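Local atomic coordinates of oligopeptide-binding protein oppA (PDB entry 3DRF), a protein that binds oligopeptides in a large cavity between two lobes that close over them and delivers them to the OppABCDF ABC transporter for uptake. Residues P44-D56 against L208-V220. Numbering follows the deposited sequence.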
ATOM      1  N   PRO A  44      17.561  -1.656  -1.053  1.00 10.19           N
ATOM      2  CA  PRO A  44      17.593  -3.061  -1.454  1.00 10.12           C
ATOM      3  C   PRO A  44      16.181  -3.673  -1.478  1.00  9.87           C
ATOM      4  O   PRO A  44      15.333  -3.390  -0.666  1.00 10.35           O
ATOM      5  CB  PRO A  44      18.450  -3.727  -0.349  1.00 10.99           C
ATOM      6  CG  PRO A  44      19.231  -2.655   0.228  1.00 12.11           C
ATOM      7  CD  PRO A  44      18.417  -1.387   0.105  1.00 10.29           C
ATOM      8  N   MET A  45      15.995  -4.577  -2.424  1.00  9.27           N
ATOM      9  CA  MET A  45      14.800  -5.392  -2.499  1.00  9.83           C
ATOM     10  C   MET A  45      14.640  -6.226  -1.209  1.00  9.79           C
ATOM     11  O   MET A  45      15.570  -6.722  -0.685  1.00 10.59           O
ATOM     12  CB  MET A  45      15.020  -6.326  -3.710  1.00 10.40           C
ATOM     13  CG  MET A  45      13.863  -7.225  -3.956  1.00 11.20           C
ATOM     14  SD  MET A  45      14.171  -8.415  -5.273  1.00 12.32           S
ATOM     15  CE  MET A  45      15.370  -9.580  -4.494  1.00 10.36           C
ATOM     16  N   LYS A  46      13.431  -6.351  -0.745  1.00  9.81           N
ATOM     17  CA  LYS A  46      13.089  -7.209   0.407  1.00 10.16           C
ATOM     18  C   LYS A  46      12.215  -8.327  -0.141  1.00  8.96           C
ATOM     19  O   LYS A  46      11.024  -8.229  -0.216  1.00  8.84           O
ATOM     20  CB  LYS A  46      12.343  -6.419   1.481  1.00 11.73           C
ATOM     21  CG  LYS A  46      13.203  -5.440   2.173  1.00 14.92           C
ATOM     22  CD  LYS A  46      12.393  -4.702   3.202  1.00 18.87           C
ATOM     23  CE  LYS A  46      11.626  -5.640   4.221  1.00 20.92           C
ATOM     24  NZ  LYS A  46      12.532  -6.399   4.996  1.00 23.62           N
ATOM     25  N   ALA A  47      12.859  -9.404  -0.555  1.00  8.63           N
ATOM     26  CA  ALA A  47      12.122 -10.575  -1.079  1.00  8.42           C
ATOM     27  C   ALA A  47      11.265 -11.200   0.031  1.00  8.18           C
ATOM     28  O   ALA A  47      11.747 -11.560   1.013  1.00  9.13           O
ATOM     29  CB  ALA A  47      13.053 -11.647  -1.632  1.00  9.49           C
ATOM     30  N   GLN A  48       9.973 -11.221  -0.217  1.00  7.27           N
ATOM     31  CA  GLN A  48       8.986 -11.893   0.692  1.00  7.09           C
ATOM     32  C   GLN A  48       7.814 -12.322  -0.168  1.00  6.76           C
ATOM     33  O   GLN A  48       7.054 -11.520  -0.639  1.00  8.17           O
ATOM     34  CB  GLN A  48       8.525 -10.941   1.814  1.00  6.67           C
ATOM     35  CG  GLN A  48       7.484 -11.614   2.776  1.00  6.55           C
ATOM     36  CD  GLN A  48       7.878 -13.069   3.114  1.00  5.79           C
ATOM     37  OE1 GLN A  48       7.249 -13.978   2.718  1.00  6.32           O
ATOM     38  NE2 GLN A  48       8.927 -13.217   3.899  1.00  7.09           N
ATOM     39  N   TRP A  49       7.716 -13.627  -0.388  1.00  6.02           N
ATOM     40  CA  TRP A  49       6.745 -14.148  -1.358  1.00  5.87           C
ATOM     41  C   TRP A  49       5.351 -14.361  -0.786  1.00  5.60           C
ATOM     42  O   TRP A  49       4.420 -14.586  -1.499  1.00  5.94           O
ATOM     43  CB  TRP A  49       7.314 -15.467  -1.987  1.00  5.98           C
ATOM     44  CG  TRP A  49       8.571 -15.165  -2.863  1.00  6.06           C
ATOM     45  CD1 TRP A  49       9.847 -15.125  -2.445  1.00  6.80           C
ATOM     46  CD2 TRP A  49       8.572 -14.804  -4.249  1.00  5.95           C
ATOM     47  NE1 TRP A  49      10.661 -14.789  -3.505  1.00  6.61           N
ATOM     48  CE2 TRP A  49       9.902 -14.599  -4.623  1.00  6.59           C
ATOM     49  CE3 TRP A  49       7.558 -14.662  -5.233  1.00  6.66           C
ATOM     50  CZ2 TRP A  49      10.282 -14.260  -5.943  1.00  6.81           C
ATOM     51  CZ3 TRP A  49       7.937 -14.288  -6.527  1.00  6.87           C
ATOM     52  CH2 TRP A  49       9.301 -14.090  -6.863  1.00  7.52           C
ATOM     53  N   LEU A  50       5.252 -14.243   0.534  1.00  5.74           N
ATOM     54  CA  LEU A  50       3.933 -14.334   1.224  1.00  5.64           C
ATOM     55  C   LEU A  50       3.360 -12.939   1.419  1.00  5.65           C
ATOM     56  O   LEU A  50       3.931 -12.112   2.034  1.00  5.84           O
ATOM     57  CB  LEU A  50       4.072 -15.013   2.612  1.00  5.98           C
ATOM     58  CG  LEU A  50       4.639 -16.451   2.646  1.00  6.85           C
ATOM     59  CD1 LEU A  50       4.573 -16.980   4.076  1.00  7.77           C
ATOM     60  CD2 LEU A  50       3.860 -17.415   1.668  1.00  9.42           C
ATOM     61  N   SER A  51       2.199 -12.750   0.766  0.50  5.52           N
ATOM     62  CA  SER A  51       1.527 -11.444   0.813  0.50  6.04           C
ATOM     63  C   SER A  51       1.365 -10.929   2.234  0.50  6.06           C
ATOM     64  O   SER A  51       1.640  -9.760   2.514  0.50  6.01           O
ATOM     65  CB  SER A  51       0.162 -11.530   0.125  0.50  6.13           C
ATOM     66  OG  SER A  51      -0.481 -10.278   0.037  0.60  6.73           O
ATOM     67  N   GLY A  52       0.949 -11.788   3.151  1.00  6.00           N
ATOM     68  CA  GLY A  52       0.629 -11.364   4.501  1.00  6.40           C
ATOM     69  C   GLY A  52       1.827 -10.786   5.228  1.00  5.74           C
ATOM     70  O   GLY A  52       1.678  -9.994   6.158  1.00  6.76           O
ATOM     71  N   LEU A  53       3.042 -11.188   4.857  1.00  6.05           N
ATOM     72  CA  LEU A  53       4.252 -10.749   5.560  1.00  6.52           C
ATOM     73  C   LEU A  53       5.032  -9.633   4.816  1.00  6.85           C
ATOM     74  O   LEU A  53       6.068  -9.238   5.246  1.00  8.12           O
ATOM     75  CB  LEU A  53       5.203 -11.955   5.724  1.00  6.98           C
ATOM     76  CG  LEU A  53       4.563 -13.198   6.436  1.00  7.19           C
ATOM     77  CD1 LEU A  53       5.644 -14.283   6.720  1.00  8.89           C
ATOM     78  CD2 LEU A  53       3.854 -12.821   7.778  1.00  9.35           C
ATOM     79  N   SER A  54       4.533  -9.208   3.667  1.00  6.92           N
ATOM     80  CA  SER A  54       5.217  -8.224   2.811  1.00  6.80           C
ATOM     81  C   SER A  54       4.431  -6.921   2.837  1.00  7.01           C
ATOM     82  O   SER A  54       3.296  -6.929   2.560  1.00  8.28           O
ATOM     83  CB  SER A  54       5.224  -8.805   1.388  1.00  7.70           C
ATOM     84  OG  SER A  54       5.753  -7.852   0.453  1.00  8.57           O
ATOM     85  N   ASN A  55       5.094  -5.813   3.128  1.00  6.39           N
ATOM     86  CA  ASN A  55       4.419  -4.510   3.268  1.00  6.68           C
ATOM     87  C   ASN A  55       4.627  -3.528   2.120  1.00  7.41           C
ATOM     88  O   ASN A  55       3.911  -2.603   2.045  1.00  8.60           O
ATOM     89  CB  ASN A  55       4.861  -3.828   4.565  1.00  7.56           C
ATOM     90  CG  ASN A  55       4.469  -4.603   5.818  1.00  7.58           C
ATOM     91  OD1 ASN A  55       3.391  -5.062   5.966  1.00  6.68           O
ATOM     92  ND2 ASN A  55       5.366  -4.665   6.724  1.00  8.69           N
ATOM     93  N   ASP A  56       5.613  -3.786   1.291  1.00  6.99           N
ATOM     94  CA  ASP A  56       6.068  -2.769   0.316  1.00  7.37           C
ATOM     95  C   ASP A  56       5.671  -3.068  -1.121  1.00  7.44           C
ATOM     96  O   ASP A  56       5.565  -4.193  -1.564  1.00  8.09           O
ATOM     97  CB  ASP A  56       7.597  -2.631   0.440  1.00  8.33           C
ATOM     98  CG  ASP A  56       8.320  -3.929   0.052  1.00  9.17           C
ATOM     99  OD1 ASP A  56       8.341  -4.819   0.909  1.00 10.45           O
ATOM    100  OD2 ASP A  56       8.801  -4.056  -1.045  1.00  9.85           O
ATOM    101  N   LEU A 208       9.530 -17.617   9.960  1.00  6.57           N
ATOM    102  CA  LEU A 208       8.992 -17.770   8.594  1.00  6.38           C
ATOM    103  C   LEU A 208       9.376 -16.653   7.627  1.00  6.76           C
ATOM    104  O   LEU A 208       9.733 -16.923   6.545  1.00  6.60           O
ATOM    105  CB  LEU A 208       7.461 -17.961   8.629  1.00  6.65           C
ATOM    106  CG  LEU A 208       6.826 -18.285   7.246  1.00  7.02           C
ATOM    107  CD1 LEU A 208       7.370 -19.611   6.657  1.00  7.74           C
ATOM    108  CD2 LEU A 208       5.275 -18.350   7.391  1.00  7.65           C
ATOM    109  N   ALA A 209       9.353 -15.423   8.094  1.00  6.69           N
ATOM    110  CA  ALA A 209       9.666 -14.270   7.216  1.00  7.36           C
ATOM    111  C   ALA A 209      11.113 -14.288   6.751  1.00  7.69           C
ATOM    112  O   ALA A 209      11.402 -13.764   5.701  1.00  8.30           O
ATOM    113  CB  ALA A 209       9.371 -12.960   7.965  1.00  7.74           C
ATOM    114  N   SER A 210      12.008 -14.814   7.587  0.50  7.78           N
ATOM    115  CA  SER A 210      13.437 -14.850   7.240  0.50  7.83           C
ATOM    116  C   SER A 210      13.899 -16.208   6.699  0.50  7.88           C
ATOM    117  O   SER A 210      15.091 -16.407   6.447  0.50  8.34           O
ATOM    118  CB  SER A 210      14.287 -14.479   8.458  0.50  8.31           C
ATOM    119  OG  SER A 210      14.114 -15.421   9.501  0.50  7.76           O
ATOM    120  N   SER A 211      12.976 -17.136   6.546  1.00  7.72           N
ATOM    121  CA  SER A 211      13.335 -18.444   6.005  1.00  7.55           C
ATOM    122  C   SER A 211      13.674 -18.350   4.488  1.00  7.71           C
ATOM    123  O   SER A 211      13.037 -17.626   3.776  1.00  7.25           O
ATOM    124  CB  SER A 211      12.136 -19.426   6.182  1.00  7.81           C
ATOM    125  OG  SER A 211      12.370 -20.681   5.488  1.00  7.91           O
ATOM    126  N   PRO A 212      14.618 -19.166   4.002  1.00  7.98           N
ATOM    127  CA  PRO A 212      14.831 -19.244   2.549  1.00  8.52           C
ATOM    128  C   PRO A 212      13.513 -19.609   1.828  1.00  7.86           C
ATOM    129  O   PRO A 212      13.276 -19.189   0.758  1.00  7.83           O
ATOM    130  CB  PRO A 212      15.849 -20.394   2.408  1.00  8.81           C
ATOM    131  CG  PRO A 212      16.654 -20.346   3.702  1.00 10.16           C
ATOM    132  CD  PRO A 212      15.605 -19.988   4.756  1.00  8.71           C
ATOM    133  N   LYS A 213      12.628 -20.343   2.498  1.00  7.10           N
ATOM    134  CA  LYS A 213      11.422 -20.823   1.838  1.00  7.45           C
ATOM    135  C   LYS A 213      10.385 -19.720   1.533  1.00  6.84           C
ATOM    136  O   LYS A 213       9.466 -19.952   0.837  1.00  7.37           O
ATOM    137  CB  LYS A 213      10.784 -21.910   2.715  1.00  7.83           C
ATOM    138  CG  LYS A 213      11.588 -23.261   2.717  1.00  9.66           C
ATOM    139  CD  LYS A 213      10.805 -24.401   3.440  1.00 11.57           C
ATOM    140  CE  LYS A 213      11.474 -25.669   3.157  1.00 14.15           C
ATOM    141  NZ  LYS A 213      10.526 -26.695   3.725  1.00 14.27           N
ATOM    142  N   THR A 214      10.571 -18.516   2.063  1.00  6.38           N
ATOM    143  CA  THR A 214       9.681 -17.379   1.706  1.00  6.28           C
ATOM    144  C   THR A 214      10.445 -16.225   1.073  1.00  6.63           C
ATOM    145  O   THR A 214       9.894 -15.211   0.864  1.00  6.92           O
ATOM    146  CB  THR A 214       8.906 -16.818   2.947  1.00  6.52           C
ATOM    147  OG1 THR A 214       9.822 -16.131   3.823  1.00  6.85           O
ATOM    148  CG2 THR A 214       8.066 -17.951   3.679  1.00  6.64           C
ATOM    149  N   THR A 215      11.722 -16.426   0.781  1.00  7.13           N
ATOM    150  CA  THR A 215      12.632 -15.313   0.334  1.00  7.72           C
ATOM    151  C   THR A 215      13.391 -15.714  -0.942  1.00  7.83           C
ATOM    152  O   THR A 215      13.088 -15.241  -1.987  1.00  8.84           O
ATOM    153  CB  THR A 215      13.582 -14.880   1.487  1.00  7.67           C
ATOM    154  OG1 THR A 215      14.335 -16.020   1.938  1.00  7.74           O
ATOM    155  CG2 THR A 215      12.772 -14.365   2.712  1.00  8.52           C
ATOM    156  N   THR A 216      14.350 -16.619  -0.819  1.00  8.20           N
ATOM    157  CA  THR A 216      15.212 -17.039  -1.951  1.00  9.40           C
ATOM    158  C   THR A 216      14.745 -18.293  -2.638  1.00  9.31           C
ATOM    159  O   THR A 216      15.062 -18.483  -3.771  1.00 10.16           O
ATOM    160  CB  THR A 216      16.644 -17.248  -1.463  1.00  9.91           C
ATOM    161  OG1 THR A 216      16.594 -18.072  -0.307  1.00 10.92           O
ATOM    162  CG2 THR A 216      17.307 -15.872  -1.106  1.00 11.32           C
ATOM    163  N   LYS A 217      13.930 -19.083  -1.977  1.00  9.11           N
ATOM    164  CA  LYS A 217      13.577 -20.437  -2.444  1.00  9.58           C
ATOM    165  C   LYS A 217      12.087 -20.745  -2.175  1.00  8.03           C
ATOM    166  O   LYS A 217      11.782 -21.668  -1.527  1.00  8.16           O
ATOM    167  CB  LYS A 217      14.449 -21.526  -1.718  1.00 11.27           C
ATOM    168  CG  LYS A 217      15.980 -21.501  -2.099  1.00 15.39           C
ATOM    169  CD  LYS A 217      16.737 -22.734  -1.525  1.00 20.95           C
ATOM    170  CE  LYS A 217      16.932 -22.867   0.056  1.00 24.35           C
ATOM    171  NZ  LYS A 217      17.769 -24.003   0.691  1.00 27.16           N
ATOM    172  N   PRO A 218      11.201 -19.873  -2.699  1.00  7.51           N
ATOM    173  CA  PRO A 218       9.764 -20.071  -2.479  1.00  7.31           C
ATOM    174  C   PRO A 218       9.124 -21.064  -3.441  1.00  7.46           C
ATOM    175  O   PRO A 218       9.752 -21.407  -4.382  1.00  8.07           O
ATOM    176  CB  PRO A 218       9.211 -18.654  -2.744  1.00  7.03           C
ATOM    177  CG  PRO A 218      10.076 -18.184  -3.956  1.00  7.42           C
ATOM    178  CD  PRO A 218      11.471 -18.732  -3.616  1.00  7.89           C
ATOM    179  N   LEU A 219       7.916 -21.518  -3.176  1.00  6.81           N
ATOM    180  CA  LEU A 219       7.001 -22.007  -4.207  1.00  6.49           C
ATOM    181  C   LEU A 219       6.030 -20.897  -4.627  1.00  6.32           C
ATOM    182  O   LEU A 219       5.605 -20.087  -3.822  1.00  6.88           O
ATOM    183  CB  LEU A 219       6.179 -23.230  -3.726  1.00  6.87           C
ATOM    184  CG  LEU A 219       7.002 -24.424  -3.206  1.00  7.82           C
ATOM    185  CD1 LEU A 219       6.068 -25.625  -2.886  1.00  8.91           C
ATOM    186  CD2 LEU A 219       8.065 -24.836  -4.269  1.00  9.17           C
ATOM    187  N   VAL A 220       5.676 -20.919  -5.909  1.00  6.25           N
ATOM    188  CA  VAL A 220       4.730 -19.943  -6.474  1.00  6.46           C
ATOM    189  C   VAL A 220       3.759 -20.646  -7.401  1.00  6.50           C
ATOM    190  O   VAL A 220       3.854 -21.807  -7.696  1.00  6.81           O
ATOM    191  CB  VAL A 220       5.439 -18.790  -7.212  1.00  6.76           C
ATOM    192  CG1 VAL A 220       6.480 -18.123  -6.285  1.00  7.71           C
ATOM    193  CG2 VAL A 220       6.137 -19.324  -8.514  1.00  7.49           C
TER
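Trp-49 lies against Pro-218; chi1 of -67° sets CG anti to the carbonyl carbon and lays the indole against the proline. From the root outward, Trp-49 CB rests 3.8 Å from CB of Pro-218, and CG meets CB and CG of the same proline. Pro-218 CG sits over one face of the Trp-49 five-membered ring, 3.4 Å from its centroid and 8° off the normal, a CH-pi contact that also brings it near CD2 and CE2. CD1 lies beside the carbonyl oxygens of Thr-214 and Thr-215. At the ring edge Trp-49 NE1 donates to Thr-215 O (2.9 Å), close to the indole plane although the bond is bent to 132°; on the six-membered ring, CE3 and CZ3 approach CG1 of Val-220. The backbone N of Trp-49 is bound as well, to Thr-214 O. Both segments lie in loops of the closed, Venus fly-trap form, each with a short 3-10 turn, and Asn-55 makes backbone hydrogen bonds to the bound peptide. A leucine at Trp-49 would probably leave Thr-215 O without its indole donor and Pro-218 without a flat partner. Next door, Gln-48 NE2 donates to Thr-214 OG1 (3.0 Å), while OE1 accepts from Leu-50 N on a lone pair. The same threonine hydroxyl donates in turn to Leu-208 O.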